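Bifunctional enzyme IspD/IspF (Campylobacter jejuni, PDB 1W55) catalyses two steps of non-mevalonate isoprenoid biosynthesis, transferring the cytidylyl group of CTP to methylerythritol 4-phosphate and cyclising the phosphorylated product to methylerythritol 2,4-cyclodiphosphate with release of CMP. Local coordinates at residues A[47-59]-A[64-76]. Sequence-based numbering, arbitrary orientation.
Sequences FKKIVVTSSNITY and TKNYEFIEGGDTR. With C (cytidine-5'-monophosphate), chain D.
The Tyr67 ring meets Ile50 obliquely, CD2 lying 3.5 Å from Ile50 CG2, while Asn66 CB sits over one ring face, offset toward the rim. The Phe69 ring runs alongside the Val52 side chain, in the same direction, its CD2 3.8 Å from Val52 CB; Thr64 CG2 meets this ring at its edge, in plane. Strands 50-54 and 68-71 are the parallel partners of a beta-alpha-beta unit in the GT-A-like cytidylyltransferase domain, linked through helix 57-61. Five backbone hydrogen bonds join the segments, from Glu68 N to Ile50 O through Gly72 N, just past the strand, to Ser54 O, where the donor stands above the carbonyl plane. Toward helix 57-61, the Ile57 and Phe69 side chains run antiparallel, Ile57 CG2 against Phe69 CB, and a water ties Ile57 N to Glu71 OE1. The other sheet face carries Val51, Thr53 and Ile70 under helix 76-84; Ile70 CG2 reaches Val51 CG1 at 3.8 Å. At the strand start, Lys49 NZ meets Glu68 OE1 in a 2.8 Å salt bridge, on its syn side but 22° out of the carboxylate plane. Toward the nucleotide, Thr53 OG1 (chi1 68°) donates to cytosine O2 of CMP (3.0 Å) and accepts from Ala10 N, while Gly73 O accepts from N4 of the same base (2.9 Å).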
loop_
_atom_site.group_PDB
_atom_site.type_symbol
_atom_site.label_atom_id
_atom_site.label_comp_id
_atom_site.label_asym_id
_atom_site.label_seq_id
_atom_site.Cartn_x
_atom_site.Cartn_y
_atom_site.Cartn_z
ATOM N N PHE A 47 -15.178 -25.719 20.619
ATOM C CA PHE A 47 -16.298 -25.661 21.560
ATOM C C PHE A 47 -17.208 -26.868 21.407
ATOM O O PHE A 47 -17.467 -27.318 20.289
ATOM C CB PHE A 47 -17.112 -24.380 21.370
ATOM C CG PHE A 47 -16.344 -23.124 21.659
ATOM C CD1 PHE A 47 -15.835 -22.349 20.613
ATOM C CD2 PHE A 47 -16.141 -22.702 22.972
ATOM C CE1 PHE A 47 -15.126 -21.174 20.868
ATOM C CE2 PHE A 47 -15.440 -21.532 23.242
ATOM C CZ PHE A 47 -14.931 -20.759 22.192
ATOM N N LYS A 48 -17.690 -27.369 22.543
ATOM C CA LYS A 48 -18.602 -28.508 22.604
ATOM C C LYS A 48 -19.930 -28.204 21.927
ATOM O O LYS A 48 -20.547 -29.069 21.290
ATOM C CB LYS A 48 -18.854 -28.897 24.064
ATOM C CG LYS A 48 -19.257 -30.346 24.246
ATOM C CD LYS A 48 -20.137 -30.521 25.465
ATOM C CE LYS A 48 -20.534 -31.977 25.668
ATOM N NZ LYS A 48 -20.693 -32.259 27.123
ATOM N N LYS A 49 -20.365 -26.962 22.079
ATOM C CA LYS A 49 -21.614 -26.490 21.521
ATOM C C LYS A 49 -21.449 -24.996 21.272
ATOM O O LYS A 49 -20.714 -24.314 22.000
ATOM C CB LYS A 49 -22.748 -26.753 22.513
ATOM C CG LYS A 49 -24.136 -26.742 21.903
ATOM C CD LYS A 49 -25.210 -26.862 22.966
ATOM C CE LYS A 49 -25.613 -28.317 23.183
ATOM N NZ LYS A 49 -27.091 -28.503 23.142
ATOM N N ILE A 50 -22.103 -24.499 20.226
ATOM C CA ILE A 50 -22.161 -23.066 19.958
ATOM C C ILE A 50 -23.618 -22.610 19.880
ATOM O O ILE A 50 -24.394 -23.090 19.049
ATOM C CB ILE A 50 -21.360 -22.689 18.681
ATOM C CG1 ILE A 50 -19.903 -23.128 18.836
ATOM C CG2 ILE A 50 -21.415 -21.188 18.443
ATOM C CD1 ILE A 50 -19.139 -23.286 17.532
ATOM N N VAL A 51 -23.982 -21.696 20.771
ATOM C CA VAL A 51 -25.340 -21.168 20.824
ATOM C C VAL A 51 -25.356 -19.695 20.429
ATOM O O VAL A 51 -24.481 -18.927 20.822
ATOM C CB VAL A 51 -25.982 -21.385 22.226
ATOM C CG1 VAL A 51 -27.429 -20.864 22.268
ATOM C CG2 VAL A 51 -25.940 -22.870 22.610
ATOM N N VAL A 52 -26.334 -19.316 19.623
ATOM C CA VAL A 52 -26.542 -17.918 19.262
ATOM C C VAL A 52 -27.957 -17.506 19.661
ATOM O O VAL A 52 -28.929 -18.119 19.230
ATOM C CB VAL A 52 -26.359 -17.673 17.741
ATOM C CG1 VAL A 52 -26.533 -16.188 17.399
ATOM C CG2 VAL A 52 -25.007 -18.186 17.252
ATOM N N THR A 53 -28.072 -16.469 20.483
ATOM C CA THR A 53 -29.392 -15.936 20.799
ATOM C C THR A 53 -29.795 -14.977 19.693
ATOM O O THR A 53 -28.962 -14.237 19.173
ATOM C CB THR A 53 -29.417 -15.227 22.165
ATOM O OG1 THR A 53 -28.636 -14.029 22.091
ATOM C CG2 THR A 53 -28.738 -16.065 23.241
ATOM N N SER A 54 -31.078 -14.987 19.344
ATOM C CA SER A 54 -31.526 -14.314 18.146
ATOM C C SER A 54 -32.970 -13.819 18.256
ATOM O O SER A 54 -33.791 -14.438 18.920
ATOM C CB SER A 54 -31.379 -15.263 16.946
ATOM O OG SER A 54 -31.724 -14.599 15.737
ATOM N N SER A 55 -33.248 -12.693 17.598
ATOM C CA SER A 55 -34.606 -12.169 17.426
ATOM C C SER A 55 -35.108 -12.446 16.014
ATOM O O SER A 55 -36.210 -12.022 15.653
ATOM C CB SER A 55 -34.638 -10.657 17.659
ATOM O OG SER A 55 -34.441 -10.358 19.023
ATOM N N ASN A 56 -34.283 -13.123 15.214
ATOM C CA ASN A 56 -34.593 -13.445 13.817
ATOM C C ASN A 56 -34.065 -14.833 13.460
ATOM O O ASN A 56 -33.213 -14.968 12.564
ATOM C CB ASN A 56 -33.966 -12.423 12.856
ATOM C CG ASN A 56 -34.096 -10.984 13.334
ATOM O OD1 ASN A 56 -34.867 -10.197 12.780
ATOM N ND2 ASN A 56 -33.309 -10.622 14.343
ATOM N N ILE A 57 -34.561 -15.852 14.158
ATOM C CA ILE A 57 -34.038 -17.215 14.024
ATOM C C ILE A 57 -34.204 -17.774 12.607
ATOM O O ILE A 57 -33.269 -18.363 12.058
ATOM C CB ILE A 57 -34.656 -18.170 15.091
ATOM C CG1 ILE A 57 -34.145 -17.814 16.492
ATOM C CG2 ILE A 57 -34.311 -19.642 14.789
ATOM C CD1 ILE A 57 -34.719 -18.680 17.614
ATOM N N THR A 58 -35.392 -17.579 12.034
ATOM C CA THR A 58 -35.748 -18.075 10.704
ATOM C C THR A 58 -34.736 -17.585 9.681
ATOM O O THR A 58 -34.185 -18.376 8.912
ATOM C CB THR A 58 -37.179 -17.595 10.304
ATOM O OG1 THR A 58 -38.146 -18.088 11.245
ATOM C CG2 THR A 58 -37.624 -18.230 8.976
ATOM N N TYR A 59 -34.493 -16.278 9.694
ATOM C CA TYR A 59 -33.538 -15.662 8.795
ATOM C C TYR A 59 -32.099 -16.157 9.044
ATOM O O TYR A 59 -31.407 -16.540 8.096
ATOM C CB TYR A 59 -33.631 -14.139 8.886
ATOM C CG TYR A 59 -32.795 -13.420 7.853
ATOM C CD1 TYR A 59 -32.899 -13.732 6.484
ATOM C CD2 TYR A 59 -31.889 -12.436 8.236
ATOM C CE1 TYR A 59 -32.108 -13.077 5.539
ATOM C CE2 TYR A 59 -31.107 -11.770 7.300
ATOM C CZ TYR A 59 -31.219 -12.091 5.960
ATOM O OH TYR A 59 -30.423 -11.432 5.052
ATOM N N THR A 64 -26.371 -20.710 8.068
ATOM C CA THR A 64 -25.488 -21.753 8.569
ATOM C C THR A 64 -26.273 -22.908 9.191
ATOM O O THR A 64 -27.421 -22.742 9.589
ATOM C CB THR A 64 -24.459 -21.165 9.590
ATOM O OG1 THR A 64 -23.632 -22.211 10.112
ATOM C CG2 THR A 64 -25.158 -20.600 10.826
ATOM N N LYS A 65 -25.624 -24.063 9.288
ATOM C CA LYS A 65 -26.173 -25.229 9.966
ATOM C C LYS A 65 -25.317 -25.601 11.184
ATOM O O LYS A 65 -25.561 -26.618 11.835
ATOM C CB LYS A 65 -26.269 -26.410 8.983
ATOM C CG LYS A 65 -25.034 -26.592 8.069
ATOM C CD LYS A 65 -25.364 -27.408 6.815
ATOM C CE LYS A 65 -25.522 -26.522 5.582
ATOM N NZ LYS A 65 -26.791 -26.814 4.837
ATOM N N ASN A 66 -24.327 -24.762 11.493
ATOM C CA ASN A 66 -23.305 -25.071 12.499
ATOM C C ASN A 66 -23.612 -24.692 13.948
ATOM O O ASN A 66 -22.880 -25.091 14.856
ATOM C CB ASN A 66 -21.964 -24.439 12.105
ATOM C CG ASN A 66 -21.325 -25.121 10.909
ATOM O OD1 ASN A 66 -21.497 -26.326 10.702
ATOM N ND2 ASN A 66 -20.588 -24.354 10.115
ATOM N N TYR A 67 -24.666 -23.916 14.180
ATOM C CA TYR A 67 -24.927 -23.429 15.532
ATOM C C TYR A 67 -26.325 -23.742 15.991
ATOM O O TYR A 67 -27.222 -23.993 15.189
ATOM C CB TYR A 67 -24.708 -21.914 15.635
ATOM C CG TYR A 67 -23.501 -21.390 14.901
ATOM C CD1 TYR A 67 -23.632 -20.375 13.958
ATOM C CD2 TYR A 67 -22.230 -21.901 15.148
ATOM C CE1 TYR A 67 -22.531 -19.885 13.286
ATOM C CE2 TYR A 67 -21.121 -21.421 14.472
ATOM C CZ TYR A 67 -21.282 -20.416 13.538
ATOM O OH TYR A 67 -20.190 -19.925 12.858
ATOM N N GLU A 68 -26.511 -23.715 17.299
ATOM C CA GLU A 68 -27.855 -23.785 17.846
ATOM C C GLU A 68 -28.368 -22.373 18.062
ATOM O O GLU A 68 -27.676 -21.525 18.633
ATOM C CB GLU A 68 -27.873 -24.591 19.140
ATOM C CG GLU A 68 -27.713 -26.082 18.890
ATOM C CD GLU A 68 -28.004 -26.924 20.117
ATOM O OE1 GLU A 68 -27.128 -27.741 20.475
ATOM O OE2 GLU A 68 -29.102 -26.774 20.711
ATOM N N PHE A 69 -29.572 -22.118 17.574
ATOM C CA PHE A 69 -30.199 -20.824 17.749
ATOM C C PHE A 69 -31.284 -20.909 18.804
ATOM O O PHE A 69 -31.994 -21.913 18.896
ATOM C CB PHE A 69 -30.774 -20.330 16.430
ATOM C CG PHE A 69 -29.729 -20.000 15.415
ATOM C CD1 PHE A 69 -29.325 -20.957 14.477
ATOM C CD2 PHE A 69 -29.134 -18.740 15.399
ATOM C CE1 PHE A 69 -28.348 -20.661 13.533
ATOM C CE2 PHE A 69 -28.145 -18.426 14.464
ATOM C CZ PHE A 69 -27.750 -19.382 13.525
ATOM N N ILE A 70 -31.402 -19.851 19.600
ATOM C CA ILE A 70 -32.441 -19.765 20.598
ATOM C C ILE A 70 -32.992 -18.339 20.644
ATOM O O ILE A 70 -32.244 -17.369 20.490
ATOM C CB ILE A 70 -31.899 -20.236 21.974
ATOM C CG1 ILE A 70 -33.057 -20.504 22.942
ATOM C CG2 ILE A 70 -30.875 -19.239 22.548
ATOM C CD1 ILE A 70 -32.727 -21.532 24.003
ATOM N N GLU A 71 -34.306 -18.228 20.827
ATOM C CA GLU A 71 -34.995 -16.942 20.861
ATOM C C GLU A 71 -34.492 -16.143 22.053
ATOM O O GLU A 71 -34.371 -16.682 23.147
ATOM C CB GLU A 71 -36.523 -17.144 20.937
ATOM C CG GLU A 71 -37.355 -15.874 20.756
ATOM C CD GLU A 71 -37.284 -15.270 19.350
ATOM O OE1 GLU A 71 -37.023 -16.009 18.371
ATOM O OE2 GLU A 71 -37.512 -14.041 19.213
ATOM N N GLY A 72 -34.166 -14.872 21.829
ATOM C CA GLY A 72 -33.688 -14.018 22.898
ATOM C C GLY A 72 -34.778 -13.715 23.906
ATOM O O GLY A 72 -35.942 -14.082 23.700
ATOM N N GLY A 73 -34.398 -13.062 25.002
ATOM C CA GLY A 73 -35.352 -12.589 25.996
ATOM C C GLY A 73 -35.421 -11.074 25.966
ATOM O O GLY A 73 -34.930 -10.453 25.016
ATOM N N ASP A 74 -35.999 -10.481 27.014
ATOM C CA ASP A 74 -36.157 -9.021 27.108
ATOM C C ASP A 74 -34.858 -8.281 27.447
ATOM O O ASP A 74 -34.728 -7.080 27.205
ATOM C CB ASP A 74 -37.220 -8.666 28.160
ATOM C CG ASP A 74 -38.621 -9.170 27.794
ATOM O OD1 ASP A 74 -38.827 -9.664 26.664
ATOM O OD2 ASP A 74 -39.585 -9.105 28.593
ATOM N N THR A 75 -33.910 -8.986 28.047
ATOM C CA THR A 75 -32.622 -8.390 28.371
ATOM C C THR A 75 -31.502 -9.341 27.978
ATOM O O THR A 75 -31.730 -10.536 27.762
ATOM C CB THR A 75 -32.526 -8.085 29.884
ATOM O OG1 THR A 75 -32.695 -9.303 30.621
ATOM C CG2 THR A 75 -33.685 -7.204 30.362
ATOM N N ARG A 76 -30.290 -8.797 27.906
ATOM C CA ARG A 76 -29.078 -9.592 27.764
ATOM C C ARG A 76 -29.087 -10.806 28.700
ATOM O O ARG A 76 -28.907 -11.951 28.253
ATOM C CB ARG A 76 -27.857 -8.707 28.036
ATOM C CG ARG A 76 -26.514 -9.328 27.659
ATOM C CD ARG A 76 -25.321 -8.455 28.046
ATOM N NE ARG A 76 -24.035 -9.011 27.624
ATOM C CZ ARG A 76 -23.376 -9.995 28.247
ATOM N NH1 ARG A 76 -23.877 -10.582 29.336
ATOM N NH2 ARG A 76 -22.204 -10.402 27.768
HETATM O OP3 C D . -24.739 -3.699 25.033
HETATM P P C D . -26.037 -4.413 25.322
HETATM O OP1 C D . -27.224 -3.750 24.671
HETATM O OP2 C D . -26.225 -4.823 26.765
HETATM O "O5'" C D . -25.939 -5.784 24.478
HETATM C "C5'" C D . -24.910 -6.735 24.704
HETATM C "C4'" C D . -25.149 -7.977 23.845
HETATM O "O4'" C D . -26.278 -8.727 24.311
HETATM C "C3'" C D . -25.419 -7.641 22.391
HETATM O "O3'" C D . -24.617 -8.509 21.611
HETATM C "C2'" C D . -26.886 -7.945 22.177
HETATM O "O2'" C D . -27.173 -8.401 20.860
HETATM C "C1'" C D . -27.153 -9.017 23.221
HETATM N N1 C D . -28.542 -8.965 23.674
HETATM C C2 C D . -29.300 -10.148 23.643
HETATM O O2 C D . -28.784 -11.224 23.236
HETATM N N3 C D . -30.582 -10.103 24.058
HETATM C C4 C D . -31.148 -8.941 24.484
HETATM N N4 C D . -32.445 -8.923 24.888
HETATM C C5 C D . -30.409 -7.763 24.516
HETATM C C6 C D . -29.085 -7.804 24.099
HETATM O O HOH W 1 -23.193 -26.322 17.963
HETATM O O HOH W 2 -37.082 -15.122 15.876
#